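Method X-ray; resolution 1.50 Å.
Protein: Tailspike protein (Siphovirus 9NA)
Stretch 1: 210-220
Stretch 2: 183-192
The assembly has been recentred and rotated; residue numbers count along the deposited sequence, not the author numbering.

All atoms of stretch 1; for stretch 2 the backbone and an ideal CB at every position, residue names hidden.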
# COMPACT_ATOMS: atom_id res chain seq x y z
N GLY A 210 -16.94 -6.23 3.19
CA GLY A 210 -18.04 -6.67 2.34
C GLY A 210 -18.07 -6.15 0.92
O GLY A 210 -17.06 -5.65 0.38
N GLU A 211 -19.24 -6.27 0.33
CA GLU A 211 -19.45 -5.99 -1.09
C GLU A 211 -20.89 -5.57 -1.31
O GLU A 211 -21.83 -6.21 -0.77
CB GLU A 211 -19.11 -7.20 -1.98
CG GLU A 211 -19.33 -6.91 -3.47
CD GLU A 211 -18.55 -7.83 -4.43
OE1 GLU A 211 -17.81 -8.74 -3.94
OE2 GLU A 211 -18.67 -7.63 -5.69
N ILE A 212 -21.08 -4.50 -2.08
CA ILE A 212 -22.41 -4.01 -2.48
C ILE A 212 -22.42 -3.98 -4.00
O ILE A 212 -21.48 -3.47 -4.62
CB ILE A 212 -22.63 -2.58 -1.88
CG1 ILE A 212 -22.79 -2.70 -0.33
CG2 ILE A 212 -23.85 -1.88 -2.54
CD1 ILE A 212 -22.68 -1.40 0.38
N LYS A 213 -23.51 -4.49 -4.59
CA LYS A 213 -23.64 -4.70 -6.03
C LYS A 213 -24.84 -3.96 -6.60
O LYS A 213 -25.93 -3.96 -6.00
CB LYS A 213 -23.84 -6.20 -6.32
CG LYS A 213 -22.81 -7.08 -5.65
CD LYS A 213 -23.01 -8.57 -6.04
CE LYS A 213 -22.00 -9.42 -5.28
NZ LYS A 213 -22.07 -10.89 -5.63
N TYR A 214 -24.65 -3.35 -7.77
CA TYR A 214 -25.76 -2.68 -8.48
C TYR A 214 -26.44 -1.58 -7.63
O TYR A 214 -25.75 -0.88 -6.89
CB TYR A 214 -26.75 -3.68 -9.12
CG TYR A 214 -26.05 -4.59 -10.12
CD1 TYR A 214 -25.73 -4.12 -11.41
CD2 TYR A 214 -25.69 -5.91 -9.78
CE1 TYR A 214 -25.06 -4.94 -12.34
CE2 TYR A 214 -25.01 -6.76 -10.71
CZ TYR A 214 -24.70 -6.26 -11.99
OH TYR A 214 -24.06 -7.06 -12.90
N GLY A 215 -27.75 -1.42 -7.78
CA GLY A 215 -28.43 -0.20 -7.29
C GLY A 215 -28.24 0.97 -8.21
O GLY A 215 -27.22 1.07 -8.91
N SER A 216 -29.22 1.86 -8.25
CA SER A 216 -29.12 3.02 -9.16
C SER A 216 -28.19 4.11 -8.62
O SER A 216 -27.86 5.04 -9.36
CB SER A 216 -30.51 3.63 -9.45
OG SER A 216 -31.08 4.11 -8.22
N GLY A 217 -27.83 4.01 -7.33
CA GLY A 217 -27.06 5.05 -6.65
C GLY A 217 -25.60 4.68 -6.43
O GLY A 217 -24.97 4.01 -7.27
N SER A 218 -25.07 5.08 -5.26
CA SER A 218 -23.67 4.84 -4.92
C SER A 218 -23.65 3.78 -3.83
O SER A 218 -24.61 3.67 -3.06
CB SER A 218 -23.00 6.15 -4.48
OG SER A 218 -23.04 7.13 -5.52
N ALA A 219 -22.59 2.97 -3.72
CA ALA A 219 -22.68 1.87 -2.77
C ALA A 219 -22.91 2.39 -1.34
O ALA A 219 -23.75 1.84 -0.59
CB ALA A 219 -21.47 0.96 -2.82
N VAL A 220 -22.17 3.44 -0.97
CA VAL A 220 -22.38 4.12 0.31
C VAL A 220 -22.45 5.59 0.00
O VAL A 220 -21.64 6.10 -0.79
CB VAL A 220 -21.23 3.85 1.33
CG1 VAL A 220 -21.59 4.47 2.68
CG2 VAL A 220 -20.95 2.33 1.47
N UNK A 183 -24.12 -10.64 -0.02
CA UNK A 183 -25.35 -11.01 -0.73
C UNK A 183 -26.26 -9.78 -0.90
O UNK A 183 -27.45 -9.80 -0.55
CB UNK A 183 -26.09 -12.12 0.02
N UNK A 184 -25.65 -8.69 -1.39
CA UNK A 184 -26.25 -7.36 -1.31
C UNK A 184 -26.42 -6.77 -2.72
O UNK A 184 -25.46 -6.24 -3.31
CB UNK A 184 -25.39 -6.44 -0.44
N UNK A 185 -27.63 -6.90 -3.26
CA UNK A 185 -27.99 -6.30 -4.55
C UNK A 185 -28.82 -5.07 -4.20
O UNK A 185 -29.98 -5.20 -3.69
CB UNK A 185 -28.75 -7.27 -5.46
N UNK A 186 -28.24 -3.88 -4.38
CA UNK A 186 -28.85 -2.63 -3.92
C UNK A 186 -30.03 -2.19 -4.77
O UNK A 186 -30.24 -2.70 -5.90
CB UNK A 186 -27.80 -1.52 -3.90
N UNK A 187 -30.83 -1.27 -4.23
CA UNK A 187 -31.95 -0.68 -5.00
C UNK A 187 -31.57 0.74 -5.51
O UNK A 187 -31.53 0.97 -6.72
CB UNK A 187 -33.21 -0.61 -4.13
N UNK A 188 -31.25 1.64 -4.59
CA UNK A 188 -30.79 2.98 -4.89
C UNK A 188 -29.32 3.03 -4.43
O UNK A 188 -28.49 2.26 -4.93
CB UNK A 188 -31.65 4.04 -4.21
N UNK A 189 -28.97 3.92 -3.51
CA UNK A 189 -27.66 3.79 -2.86
C UNK A 189 -27.75 2.64 -1.85
O UNK A 189 -28.78 2.44 -1.23
CB UNK A 189 -27.24 5.09 -2.18
N UNK A 190 -26.68 1.86 -1.71
CA UNK A 190 -26.77 0.67 -0.82
C UNK A 190 -26.97 1.02 0.65
O UNK A 190 -27.94 0.57 1.29
CB UNK A 190 -25.50 -0.18 -0.95
N UNK A 191 -26.06 1.83 1.18
CA UNK A 191 -26.17 2.31 2.55
C UNK A 191 -26.08 3.81 2.51
O UNK A 191 -25.11 4.35 1.94
CB UNK A 191 -25.09 1.71 3.46
N UNK A 192 -27.03 4.50 3.13
CA UNK A 192 -27.01 5.97 3.13
C UNK A 192 -27.08 6.49 4.55
O UNK A 192 -27.93 6.06 5.32
CB UNK A 192 -28.17 6.54 2.30

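Position 183 points its CA-to-CB bond away from stretch 1, and nothing of that stretch lies within 5.5 Å of the ideal CB. Its phi and psi are 44° and 49°, a left-handed backbone that glycine, asparagine or aspartate adopts readily. The residue is Asn-183.

Position 184 points sideways, with its ideal CB 3.6 Å from Glu-211 O. Its carbonyl O accepts from Lys-213 N at 2.9 Å. The side chain of Ile-212 is nearby, so leucine, isoleucine, valine or an aromatic would suit. The residue is Phe-184. Ile-212 CG1 sits over one face of its ring, 4.1 Å from the centroid, and Ile-212 CG2 is 4.0 Å from Phe-184 CD2. A water bridges Phe-184 N and Glu-211 O.

Position 185 pairs in parallel with Lys-213, and both side chains lie on the same face of the sheet. The nearest atom of stretch 1 to the ideal CB is Lys-213 O at 4.4 Å, and the end of the Lys-213 side chain leads away, so stretch 1 presses little on the choice. A beta-branched residue suits a strand, and a polar one could also fit. It is Ile-185, whose CA makes a CA-H...O contact with Lys-213 O at 3.4 Å.

Position 186 points toward stretch 1. Its ideal CB is 3.7 Å from each of Gly-215 CA, Tyr-214 O and Lys-213 O, so a small residue such as alanine or serine is expected. It is Ala-186. Its CB packs 4.1 Å from Ile-212 CG2, and Ala-186 N donates to Lys-213 O at 2.8 Å.

At 187 the chain begins to turn a corner and CB points away. Stretch 1 sets no limit on size. Trp-187 fills the position; its O accepts from Ser-216 N at 2.9 Å.

Position 188 also points away overall, but its ideal CB is 4.1 Å from Ser-216 OG. Many residues would do, polar ones included. In Glu-188, CG lies 3.8 Å from Ser-216 OG. The backbone O takes a weak hydrogen bond from Gly-217 N at 3.0 Å.

Position 189 points sideways. Its ideal CB is a tight 3.1 Å from Ser-218 O, and Ser-218 N has its hydrogen to give. A short side chain with an acceptor, serine, threonine or aspartate, fits. Ser-189 OG accepts from Ser-218 N at 3.0 Å.

At 190 an ideal CB would clash with Ala-219 O at 2.7 Å and Ile-212 CG2 at 2.9 Å. Only glycine suits, and Gly-190 it is. Gly-190 N donates to Ser-218 O at 3.1 Å.

Position 191 pairs in parallel with Val-220, their side chains on one face. Ile-212 and Val-220 invite an aliphatic residue. Ile-191 CG1 meets Ile-212 CD1 at 4.1 Å, and Ile-191 N donates to Ala-219 O at 2.9 Å.

Position 192 points away, unconstrained by stretch 1. It is Thr-192.

Stretch 2 (183-192) NFIAWESGIT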
# COMPACT_ATOMS: atom_id res chain seq x y z
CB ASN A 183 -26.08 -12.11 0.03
CG ASN A 183 -25.21 -13.31 0.29
OD1 ASN A 183 -24.60 -13.84 -0.63
ND2 ASN A 183 -25.16 -13.77 1.55
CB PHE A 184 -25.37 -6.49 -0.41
CG PHE A 184 -26.01 -5.21 0.08
CD1 PHE A 184 -26.10 -4.96 1.45
CD2 PHE A 184 -26.54 -4.26 -0.81
CE1 PHE A 184 -26.67 -3.75 1.93
CE2 PHE A 184 -27.14 -3.07 -0.35
CZ PHE A 184 -27.20 -2.80 1.02
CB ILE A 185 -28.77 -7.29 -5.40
CG1 ILE A 185 -27.95 -8.58 -5.60
CG2 ILE A 185 -29.18 -6.65 -6.73
CD1 ILE A 185 -28.77 -9.76 -5.97
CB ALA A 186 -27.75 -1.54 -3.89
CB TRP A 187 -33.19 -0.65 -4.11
CG TRP A 187 -34.37 0.00 -4.77
CD1 TRP A 187 -35.12 1.06 -4.29
CD2 TRP A 187 -34.96 -0.36 -6.04
NE1 TRP A 187 -36.14 1.36 -5.18
CE2 TRP A 187 -36.07 0.50 -6.25
CE3 TRP A 187 -34.68 -1.35 -6.99
CZ2 TRP A 187 -36.89 0.42 -7.39
CZ3 TRP A 187 -35.46 -1.42 -8.11
CH2 TRP A 187 -36.58 -0.56 -8.30
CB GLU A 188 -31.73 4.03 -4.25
CG GLU A 188 -33.07 4.03 -4.96
CD GLU A 188 -34.18 4.77 -4.24
OE1 GLU A 188 -34.92 5.48 -4.94
OE2 GLU A 188 -34.36 4.60 -3.01
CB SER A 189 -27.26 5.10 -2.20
OG SER A 189 -26.91 6.06 -3.17
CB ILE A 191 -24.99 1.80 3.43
CG1 ILE A 191 -24.90 0.26 3.44
CG2 ILE A 191 -25.10 2.39 4.85
CD1 ILE A 191 -25.95 -0.42 4.07
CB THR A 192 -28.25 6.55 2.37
OG1 THR A 192 -28.27 6.08 1.02
CG2 THR A 192 -28.26 8.09 2.39
O HOH W 1 -22.82 -8.45 -2.06
O HOH W 2 -30.01 -2.92 -8.66
O HOH W 3 -25.67 1.16 -4.74
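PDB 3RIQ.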